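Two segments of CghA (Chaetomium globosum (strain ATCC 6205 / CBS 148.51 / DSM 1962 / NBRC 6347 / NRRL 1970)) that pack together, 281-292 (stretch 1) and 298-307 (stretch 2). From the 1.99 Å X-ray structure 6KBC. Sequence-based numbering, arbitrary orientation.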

# COMPACT_ATOMS: atom_id res chain seq x y z
N ILE A 281 12.17 -14.77 -1.75
CA ILE A 281 11.64 -14.29 -0.48
C ILE A 281 12.53 -14.81 0.64
O ILE A 281 12.80 -16.01 0.75
CB ILE A 281 10.17 -14.70 -0.30
CG1 ILE A 281 9.58 -14.00 0.95
CG2 ILE A 281 9.99 -16.22 -0.30
CD1 ILE A 281 8.11 -13.71 0.83
N VAL A 282 13.05 -13.90 1.46
CA VAL A 282 13.96 -14.29 2.52
C VAL A 282 13.37 -14.02 3.90
O VAL A 282 13.87 -14.57 4.89
CB VAL A 282 15.34 -13.63 2.37
CG1 VAL A 282 16.01 -14.11 1.05
CG2 VAL A 282 15.24 -12.10 2.38
N SER A 283 12.29 -13.24 3.98
CA SER A 283 11.50 -13.13 5.20
C SER A 283 10.04 -12.98 4.79
O SER A 283 9.66 -11.97 4.19
CB SER A 283 11.95 -11.96 6.07
OG SER A 283 11.28 -11.96 7.33
N ASN A 284 9.23 -13.99 5.10
CA ASN A 284 7.78 -13.91 4.92
C ASN A 284 7.20 -13.46 6.26
O ASN A 284 6.79 -14.27 7.10
CB ASN A 284 7.23 -15.26 4.47
CG ASN A 284 5.73 -15.23 4.26
OD1 ASN A 284 5.13 -14.18 4.17
ND2 ASN A 284 5.13 -16.41 4.17
N ALA A 285 7.17 -12.15 6.46
CA ALA A 285 7.02 -11.58 7.80
C ALA A 285 5.55 -11.33 8.09
O ALA A 285 4.99 -10.30 7.70
CB ALA A 285 7.85 -10.31 7.94
N LEU A 286 4.92 -12.27 8.77
CA LEU A 286 3.54 -12.12 9.22
C LEU A 286 3.48 -11.88 10.72
O LEU A 286 2.40 -11.93 11.31
CB LEU A 286 2.74 -13.36 8.84
CG LEU A 286 2.74 -13.61 7.33
CD1 LEU A 286 2.12 -14.97 7.05
CD2 LEU A 286 1.99 -12.48 6.60
N ARG A 287 4.63 -11.65 11.35
CA ARG A 287 4.76 -11.39 12.77
C ARG A 287 5.49 -10.06 12.95
O ARG A 287 6.55 -9.85 12.35
CB ARG A 287 5.52 -12.53 13.45
CG ARG A 287 5.81 -12.33 14.94
CD ARG A 287 6.66 -13.48 15.48
NE ARG A 287 5.88 -14.71 15.59
CZ ARG A 287 6.35 -15.86 16.06
NH1 ARG A 287 7.61 -15.93 16.47
NH2 ARG A 287 5.56 -16.92 16.13
N SER A 288 4.91 -9.17 13.75
CA SER A 288 5.46 -7.84 14.00
C SER A 288 5.99 -7.79 15.43
O SER A 288 5.23 -7.97 16.38
CB SER A 288 4.39 -6.78 13.79
OG SER A 288 4.92 -5.45 13.85
N LEU A 289 7.30 -7.49 15.59
CA LEU A 289 7.94 -7.58 16.89
C LEU A 289 7.86 -6.26 17.65
O LEU A 289 7.82 -5.19 17.04
CB LEU A 289 9.40 -7.96 16.74
CG LEU A 289 9.56 -9.31 16.06
CD1 LEU A 289 11.01 -9.53 15.70
CD2 LEU A 289 9.03 -10.40 17.01
N PRO A 290 7.90 -6.34 18.98
CA PRO A 290 8.02 -5.12 19.80
C PRO A 290 9.19 -4.27 19.32
O PRO A 290 10.30 -4.78 19.13
CB PRO A 290 8.26 -5.66 21.21
CG PRO A 290 7.56 -7.00 21.20
CD PRO A 290 7.78 -7.55 19.81
N PRO A 291 8.95 -2.98 19.08
CA PRO A 291 9.98 -2.13 18.46
C PRO A 291 11.28 -2.01 19.25
O PRO A 291 12.30 -1.64 18.66
CB PRO A 291 9.28 -0.76 18.37
CG PRO A 291 7.81 -1.09 18.34
CD PRO A 291 7.66 -2.29 19.24
N ASP A 292 11.28 -2.28 20.56
CA ASP A 292 12.49 -2.11 21.35
C ASP A 292 13.27 -3.41 21.53
O ASP A 292 14.25 -3.44 22.29
CB ASP A 292 12.15 -1.46 22.71
CG ASP A 292 11.26 -2.33 23.59
OD1 ASP A 292 10.56 -3.22 23.06
OD2 ASP A 292 11.22 -2.06 24.82
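Stretch 2 298-307: ATADAVRTEK

Stretch 2 crosses the first strand of stretch 1 steeply and runs parallel to stretch 1 only where S288 pairs with V303; it is first an irregular loop (A298 to D301) and then a strand (302-307) that continues beyond the segment. The N-to-C directions of strands 281-285 and 302-307 differ by 77° (signed crossing angle -77°), with a closest axial approach of 6.1 Å; the parallel pairing is made instead by the residues of stretch 1 that follow, and the contact buries 759 Å² in all.

A298 is extended and its CB points away, leaving it out of contact. At T299 the backbone turns (phi/psi -86/-5), and OG1, with chi1 in p, accepts a hydrogen bond from R287 NH1 at 2.7 Å, close to the guanidinium plane. A300 is extended again (-158/158) and points toward stretch 1, its CB lying over one face of the same guanidinium, 3.6 Å from R287 CZ; water 2 joins A300 O (2.9 Å) to R287 NH1 (3.2 Å). The long R287 side chain thus reaches back along the loop.

D301 also points toward stretch 1. With chi1 in m, its carboxylate meets the backbone of strand 281-285, where N284 N donates to D301 OD2 at 2.8 Å. Water 1 bridges the main chains nearby, donating to D301 O (2.6 Å) and accepting from L286 N (3.0 Å).

A302 opens the strand with its CA 4.2 Å from that of A285. Its CA also approaches R287 O (3.3 Å) in a CA-H...O contact, while its CB packs against L289 CD1 at 3.9 Å. V303 is gripped through both backbone polar atoms: V303 N donates to R287 O at 2.9 Å, and V303 O accepts from L289 N at 3.0 Å. These bonds flank S288, the parallel bridge partner of V303, and S288 CA makes a further CA-H...O contact with V303 O (3.2 Å). The S288 and V303 side chains share one face of the sheet, where V303 CB also meets A285 CB at 3.8 Å.

R304 turns to the other face, with L289; their CB atoms are 3.9 Å apart. Its side chain extends past P290, and NH1 donates both to P291 O at 2.7 Å and to E306 OE2 at 2.9 Å, the latter within a salt bridge. T305 N donates to water 3 (2.9 Å), which in turn donates to S288 OG (2.7 Å) and L289 O (2.6 Å), while T305 O lies 3.5 Å from P291 CB. E306 ends the contact, its CB 4.2 Å from P291 CB; K307 continues the strand beyond reach.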

# COMPACT_ATOMS: atom_id res chain seq x y z
N ALA A 298 14.10 -16.25 16.77
CA ALA A 298 13.35 -16.34 15.53
C ALA A 298 12.65 -17.68 15.43
O ALA A 298 13.16 -18.59 14.76
CB ALA A 298 14.28 -16.12 14.34
N THR A 299 11.49 -17.82 16.06
CA THR A 299 10.66 -18.99 15.86
C THR A 299 9.75 -18.86 14.65
O THR A 299 9.03 -19.81 14.32
CB THR A 299 9.82 -19.27 17.11
OG1 THR A 299 8.86 -18.22 17.30
CG2 THR A 299 10.73 -19.35 18.33
N ALA A 300 9.73 -17.70 14.01
CA ALA A 300 9.02 -17.49 12.76
C ALA A 300 9.65 -16.28 12.09
O ALA A 300 10.30 -15.46 12.74
CB ALA A 300 7.52 -17.26 12.95
N ASP A 301 9.47 -16.20 10.77
CA ASP A 301 9.85 -14.99 10.06
C ASP A 301 9.12 -13.81 10.69
O ASP A 301 7.95 -13.91 11.08
CB ASP A 301 9.50 -15.09 8.58
CG ASP A 301 10.41 -16.06 7.79
OD1 ASP A 301 11.32 -16.72 8.35
OD2 ASP A 301 10.18 -16.14 6.57
N ALA A 302 9.79 -12.68 10.77
CA ALA A 302 9.17 -11.56 11.45
C ALA A 302 9.81 -10.28 10.95
O ALA A 302 10.88 -10.29 10.35
CB ALA A 302 9.32 -11.69 12.98
N VAL A 303 9.11 -9.17 11.19
CA VAL A 303 9.69 -7.86 10.96
C VAL A 303 9.43 -7.03 12.20
O VAL A 303 8.39 -7.17 12.85
CB VAL A 303 9.13 -7.19 9.69
CG1 VAL A 303 7.66 -6.88 9.83
CG2 VAL A 303 9.94 -5.92 9.38
N ARG A 304 10.41 -6.21 12.56
CA ARG A 304 10.26 -5.20 13.60
C ARG A 304 10.29 -3.84 12.93
O ARG A 304 11.22 -3.54 12.16
CB ARG A 304 11.39 -5.34 14.62
CG ARG A 304 11.32 -4.34 15.77
CD ARG A 304 12.42 -4.66 16.73
NE ARG A 304 13.76 -4.55 16.13
CZ ARG A 304 14.45 -3.42 16.07
NH1 ARG A 304 13.93 -2.30 16.58
NH2 ARG A 304 15.66 -3.39 15.53
N THR A 305 9.27 -3.03 13.18
CA THR A 305 9.21 -1.65 12.70
C THR A 305 9.47 -0.73 13.89
O THR A 305 8.76 -0.82 14.89
CB THR A 305 7.85 -1.34 12.08
OG1 THR A 305 6.86 -1.43 13.12
CG2 THR A 305 7.54 -2.33 10.93
N GLU A 306 10.46 0.15 13.79
CA GLU A 306 10.80 1.03 14.91
C GLU A 306 10.93 2.45 14.42
O GLU A 306 11.72 2.73 13.51
CB GLU A 306 12.10 0.59 15.61
CG GLU A 306 12.56 1.63 16.63
CD GLU A 306 13.82 1.21 17.39
OE1 GLU A 306 13.95 1.61 18.56
OE2 GLU A 306 14.65 0.46 16.82
N LYS A 307 10.14 3.35 15.00
CA LYS A 307 10.26 4.76 14.68
C LYS A 307 11.66 5.25 15.05
O LYS A 307 12.16 4.94 16.13
CB LYS A 307 9.20 5.58 15.43
CG LYS A 307 7.75 5.30 15.01
CD LYS A 307 6.80 5.75 16.13
CE LYS A 307 5.43 5.14 15.96
NZ LYS A 307 4.77 5.66 14.72
O HOH W 1 5.60 -14.78 10.28
O HOH W 2 10.15 -14.32 15.35
O HOH W 3 7.15 -4.21 14.69